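Cytosine deaminase (Klebsiella pneumoniae, PDB 4R85) probably catalyses the hydrolytic deamination of cytosine and 5-methylcytosine at an iron(II) ion in an amidohydrolase barrel. Local coordinates at residues Arg288-Ala294 with His331-Met335; Ala388-Thr392 with Arg403-His407. One frame throughout, in Å; residues are numbered along the deposited sequence.

Contact 1. Residues Arg288-Ala294 with His331-Met335; sequences RGVTRVA and HICHM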
loop_
_atom_site.group_PDB
_atom_site.type_symbol
_atom_site.label_atom_id
_atom_site.label_comp_id
_atom_site.label_asym_id
_atom_site.label_seq_id
_atom_site.Cartn_x
_atom_site.Cartn_y
_atom_site.Cartn_z
ATOM N N ARG A 288 -6.847 -7.969 -11.322
ATOM C CA ARG A 288 -5.955 -6.947 -10.796
ATOM C C ARG A 288 -5.711 -5.860 -11.825
ATOM O O ARG A 288 -5.650 -4.679 -11.478
ATOM C CB ARG A 288 -4.618 -7.574 -10.377
ATOM C CG ARG A 288 -4.773 -8.498 -9.174
ATOM C CD ARG A 288 -3.588 -9.490 -8.956
ATOM N NE ARG A 288 -3.980 -10.363 -7.856
ATOM C CZ ARG A 288 -3.266 -10.594 -6.761
ATOM N NH1 ARG A 288 -2.048 -10.080 -6.620
ATOM N NH2 ARG A 288 -3.783 -11.368 -5.819
ATOM N N GLY A 289 -5.513 -6.277 -13.079
ATOM C CA GLY A 289 -5.338 -5.355 -14.191
ATOM C C GLY A 289 -3.979 -4.693 -14.309
ATOM O O GLY A 289 -3.846 -3.652 -14.952
ATOM N N VAL A 290 -2.961 -5.293 -13.695
ATOM C CA VAL A 290 -1.616 -4.747 -13.747
ATOM C C VAL A 290 -0.789 -5.591 -14.718
ATOM O O VAL A 290 -1.039 -6.781 -14.870
ATOM C CB VAL A 290 -0.995 -4.732 -12.326
ATOM C CG1 VAL A 290 0.465 -4.336 -12.350
ATOM C CG2 VAL A 290 -1.796 -3.788 -11.428
ATOM N N THR A 291 0.158 -4.964 -15.404
ATOM C CA THR A 291 1.018 -5.671 -16.351
ATOM C C THR A 291 1.858 -6.775 -15.664
ATOM O O THR A 291 1.869 -6.903 -14.425
ATOM C CB THR A 291 1.919 -4.663 -17.120
ATOM O OG1 THR A 291 2.512 -5.305 -18.254
ATOM C CG2 THR A 291 3.008 -4.086 -16.215
ATOM N N ARG A 292 2.560 -7.578 -16.459
ATOM C CA ARG A 292 3.240 -8.760 -15.907
ATOM C C ARG A 292 4.654 -8.403 -15.467
ATOM O O ARG A 292 5.632 -8.861 -16.053
ATOM C CB ARG A 292 3.269 -9.886 -16.937
ATOM C CG ARG A 292 1.897 -10.233 -17.505
ATOM C CD ARG A 292 1.969 -11.517 -18.336
ATOM N NE ARG A 292 0.684 -11.787 -18.983
ATOM C CZ ARG A 292 0.344 -12.931 -19.562
ATOM N NH1 ARG A 292 -0.846 -13.051 -20.131
ATOM N NH2 ARG A 292 1.187 -13.954 -19.582
ATOM N N VAL A 293 4.742 -7.582 -14.428
ATOM C CA VAL A 293 6.004 -7.008 -13.974
ATOM C C VAL A 293 7.042 -8.067 -13.597
ATOM O O VAL A 293 8.201 -7.989 -14.013
ATOM C CB VAL A 293 5.779 -6.080 -12.756
ATOM C CG1 VAL A 293 7.117 -5.601 -12.191
ATOM C CG2 VAL A 293 4.876 -4.890 -13.138
ATOM N N ALA A 294 6.641 -9.045 -12.796
ATOM C CA ALA A 294 7.601 -10.056 -12.352
ATOM C C ALA A 294 8.144 -10.846 -13.545
ATOM O O ALA A 294 9.335 -11.156 -13.626
ATOM C CB ALA A 294 6.964 -10.988 -11.335
ATOM N N HIS A 331 3.254 -6.300 -3.776
ATOM C CA HIS A 331 2.098 -7.103 -3.362
ATOM C C HIS A 331 1.258 -7.541 -4.564
ATOM O O HIS A 331 0.971 -8.725 -4.739
ATOM C CB HIS A 331 1.187 -6.316 -2.403
ATOM C CG HIS A 331 1.720 -6.186 -1.011
ATOM N ND1 HIS A 331 2.778 -5.359 -0.688
ATOM C CD2 HIS A 331 1.319 -6.756 0.151
ATOM C CE1 HIS A 331 3.017 -5.443 0.610
ATOM N NE2 HIS A 331 2.147 -6.283 1.142
ATOM N N ILE A 332 0.854 -6.577 -5.386
ATOM C CA ILE A 332 -0.067 -6.854 -6.496
ATOM C C ILE A 332 0.560 -7.754 -7.567
ATOM O O ILE A 332 -0.127 -8.560 -8.201
ATOM C CB ILE A 332 -0.588 -5.541 -7.138
ATOM C CG1 ILE A 332 -1.222 -4.655 -6.062
ATOM C CG2 ILE A 332 -1.639 -5.849 -8.201
ATOM C CD1 ILE A 332 -1.637 -3.248 -6.541
ATOM N N CYS A 333 1.871 -7.620 -7.752
ATOM C CA CYS A 333 2.595 -8.348 -8.793
ATOM C C CYS A 333 3.189 -9.665 -8.294
ATOM O O CYS A 333 3.898 -10.347 -9.038
ATOM C CB CYS A 333 3.705 -7.469 -9.379
ATOM S SG CYS A 333 3.053 -5.944 -10.141
ATOM N N HIS A 334 2.879 -10.023 -7.052
ATOM C CA HIS A 334 3.380 -11.269 -6.458
ATOM C C HIS A 334 4.899 -11.334 -6.478
ATOM O O HIS A 334 5.489 -12.313 -6.936
ATOM C CB HIS A 334 2.785 -12.499 -7.154
ATOM C CG HIS A 334 1.386 -12.809 -6.727
ATOM N ND1 HIS A 334 0.546 -13.619 -7.460
ATOM C CD2 HIS A 334 0.691 -12.439 -5.625
ATOM C CE1 HIS A 334 -0.612 -13.730 -6.830
ATOM N NE2 HIS A 334 -0.553 -13.016 -5.720
ATOM N N MET A 335 5.519 -10.283 -5.960
ATOM C CA MET A 335 6.965 -10.186 -5.888
ATOM C C MET A 335 7.401 -9.991 -4.445
ATOM O O MET A 335 8.203 -9.112 -4.140
ATOM C CB MET A 335 7.437 -9.012 -6.743
ATOM C CG MET A 335 7.149 -9.219 -8.214
ATOM S SD MET A 335 7.347 -7.702 -9.166
ATOM C CE MET A 335 9.116 -7.728 -9.366
HETATM O O HOH W 1 3.899 -9.910 -11.910
#

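Contact 2. Residues Ala388-Thr392 with Arg403-His407; sequences ARVLT and REVEH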
loop_
_atom_site.group_PDB
_atom_site.type_symbol
_atom_site.label_atom_id
_atom_site.label_comp_id
_atom_site.label_asym_id
_atom_site.label_seq_id
_atom_site.Cartn_x
_atom_site.Cartn_y
_atom_site.Cartn_z
ATOM N N ALA A 388 11.054 3.327 4.949
ATOM C CA ALA A 388 12.129 4.120 5.545
ATOM C C ALA A 388 12.107 5.581 5.116
ATOM O O ALA A 388 11.958 5.894 3.937
ATOM C CB ALA A 388 13.495 3.495 5.239
ATOM N N ARG A 389 12.256 6.464 6.094
ATOM C CA ARG A 389 12.294 7.894 5.851
ATOM C C ARG A 389 13.602 8.295 5.184
ATOM O O ARG A 389 14.652 7.700 5.436
ATOM C CB ARG A 389 12.119 8.639 7.175
ATOM C CG ARG A 389 10.774 8.368 7.835
ATOM C CD ARG A 389 10.830 8.503 9.352
ATOM N NE ARG A 389 10.409 9.822 9.823
ATOM C CZ ARG A 389 11.245 10.794 10.172
ATOM N NH1 ARG A 389 12.555 10.601 10.098
ATOM N NH2 ARG A 389 10.772 11.961 10.593
ATOM N N VAL A 390 13.532 9.303 4.324
ATOM C CA VAL A 390 14.730 9.870 3.730
ATOM C C VAL A 390 15.290 10.878 4.713
ATOM O O VAL A 390 14.660 11.907 4.990
ATOM C CB VAL A 390 14.423 10.572 2.403
ATOM C CG1 VAL A 390 15.646 11.349 1.915
ATOM C CG2 VAL A 390 13.949 9.553 1.360
ATOM N N LEU A 391 16.468 10.579 5.251
ATOM C CA LEU A 391 17.048 11.408 6.293
ATOM C C LEU A 391 17.849 12.572 5.714
ATOM O O LEU A 391 17.911 13.646 6.305
ATOM C CB LEU A 391 17.948 10.566 7.196
ATOM C CG LEU A 391 17.259 9.485 8.030
ATOM C CD1 LEU A 391 18.272 8.850 8.947
ATOM C CD2 LEU A 391 16.089 10.057 8.835
ATOM N N THR A 392 18.478 12.341 4.567
ATOM C CA THR A 392 19.278 13.370 3.920
ATOM C C THR A 392 19.157 13.222 2.416
ATOM O O THR A 392 19.191 12.112 1.896
ATOM C CB THR A 392 20.763 13.254 4.310
ATOM O OG1 THR A 392 20.883 13.148 5.735
ATOM C CG2 THR A 392 21.536 14.476 3.834
ATOM N N ARG A 403 16.180 15.558 7.446
ATOM C CA ARG A 403 15.134 15.133 8.355
ATOM C C ARG A 403 15.801 14.602 9.607
ATOM O O ARG A 403 16.865 13.988 9.536
ATOM C CB ARG A 403 14.332 14.000 7.718
ATOM C CG ARG A 403 12.835 14.171 7.736
ATOM C CD ARG A 403 12.161 12.937 7.135
ATOM N NE ARG A 403 11.018 13.273 6.290
ATOM C CZ ARG A 403 11.059 13.347 4.962
ATOM N NH1 ARG A 403 12.191 13.100 4.303
ATOM N NH2 ARG A 403 9.961 13.659 4.286
ATOM N N GLU A 404 15.188 14.834 10.759
ATOM C CA GLU A 404 15.685 14.229 11.980
ATOM C C GLU A 404 15.204 12.789 12.048
ATOM O O GLU A 404 14.141 12.457 11.521
ATOM C CB GLU A 404 15.220 15.015 13.206
ATOM C CG GLU A 404 16.080 16.228 13.524
ATOM C CD GLU A 404 17.494 15.849 13.937
ATOM O OE1 GLU A 404 17.702 14.699 14.382
ATOM O OE2 GLU A 404 18.401 16.703 13.817
ATOM N N VAL A 405 15.999 11.929 12.672
ATOM C CA VAL A 405 15.582 10.555 12.912
ATOM C C VAL A 405 14.407 10.570 13.885
ATOM O O VAL A 405 14.437 11.273 14.896
ATOM C CB VAL A 405 16.736 9.697 13.476
ATOM C CG1 VAL A 405 16.244 8.312 13.867
ATOM C CG2 VAL A 405 17.853 9.589 12.457
ATOM N N GLU A 406 13.366 9.811 13.560
ATOM C CA GLU A 406 12.168 9.772 14.386
ATOM C C GLU A 406 12.509 9.336 15.807
ATOM O O GLU A 406 13.257 8.377 16.014
ATOM C CB GLU A 406 11.135 8.825 13.778
ATOM C CG GLU A 406 9.763 8.922 14.416
ATOM C CD GLU A 406 8.786 7.923 13.837
ATOM O OE1 GLU A 406 9.104 6.715 13.831
ATOM O OE2 GLU A 406 7.704 8.348 13.382
ATOM N N HIS A 407 11.980 10.062 16.787
ATOM C CA HIS A 407 12.189 9.695 18.181
ATOM C C HIS A 407 10.875 9.576 18.939
ATOM O O HIS A 407 10.090 10.525 19.022
ATOM C CB HIS A 407 13.158 10.657 18.870
ATOM C CG HIS A 407 14.594 10.254 18.733
ATOM N ND1 HIS A 407 14.984 8.943 18.565
ATOM C CD2 HIS A 407 15.733 10.988 18.729
ATOM C CE1 HIS A 407 16.301 8.884 18.471
ATOM N NE2 HIS A 407 16.780 10.111 18.567
#

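Contact 1. Residues Arg288-Ala294 with His331-Met335
Cys333 rests against two valines, one methyl of each touching its sulfur: SG is 3.8 Å from Val290 CG1 and 3.7 Å from Val293 CG2. A small, polarisable thiol suits this place, since it packs on beta-branched side chains without needing a strong polar partner. On one side of it the gamma methyl groups of Val290 and Ile332 meet, CG2 to CG2 at 3.8 Å, the side chains crossing at about a right angle. On the Ala294 side, Met335 SD lies 3.7 Å from Val293 CG1, and the bend at chi3 (81°) turns CE toward Val293 CG1 and Ala294 CA, 4.1 Å from each. The small CB of Ala294 lets Met335 CG pack close to the helix start, at 3.6 Å. A water joins the backbones here: it accepts from Ala294 N and is hydrogen-bonded to Cys333 O.

The polar end belongs to Arg288, whose chain runs extended from CG to NE past Ile332. NH1 donates to Ile332 O at 2.9 Å; the oxygen lies in the guanidinium plane, but the donor stands above the carbonyl plane. His334 CE1 lies over one guanidinium face, the planes 55° apart.

Further out, a Schellman motif ends helix 322-332. His334, at positive phi, is its C-prime residue, and Met335 N reaches back to Leu330 O. Arg288 NE and NH2 are bound by Arg287 O and Ile275 O of the second subunit. A buried guanidinium thus meets carbonyl oxygens from both chains, including one at a helix C-terminus, where the dipole would probably favour its positive charge.

Contact 2. Residues Ala388-Thr392 with Arg403-His407
Arg403 binds the 388-392 segment through both its backbone and its side chain. Its N donates to Leu391 O at 2.8 Å in a nearly straight bond (175°). A turn at chi3 (-140°) brings the side chain's NH1 back to Val390 O, also at 2.8 Å, in the carbonyl plane and on a lone pair; Asp108 O is a second acceptor for NH1. Two successive carbonyls are thereby satisfied by one residue, a task suited to arginine's long, many-donor side chain.

Arg389 reaches the other way, its NH1 donating to Glu404 O at 2.8 Å. Its guanidinium lies between Glu406 CB over one face and Arg403 CD over the other. The two guanidinium planes are 74° apart. Across the dimer, Glu406 of the second subunit forms a salt bridge with Arg389 NH2, which probably offsets the nearby like charges. Reciprocally, Glu406 OE2 pairs with Arg403 and Arg389 of that subunit. Leu391 CD1 against Val405 CG2, 3.6 Å apart, adds an apolar patch.

A classic beta bulge sets Leu391 and Thr392 together opposite Ile374 of strand 372-375. With Arg403 pairing antiparallel to a strand of the second subunit, this is a sheet edge continued across a dimer interface.

How the contacts relate
From the N terminus, the chain first builds the small sheet of strands 2-7, 14-20, 23-29 and 41-42, then the parallel barrel strands 47-57 to 303-305. Contact 1 comes late in the barrel: it closes a loop of 36 residues that holds strand 303-305, and joins the start of helix 293-298 to the end of helix 322-332. Contact 2 follows in series, neither nested in the first nor crossing it, and closes a short loop made largely of the hairpin strands 390-395 and 398-403. Their centres are 30 Å apart and they do not touch. Both nevertheless border the second subunit, one from the barrel's helical layer and the other from the outlying strands.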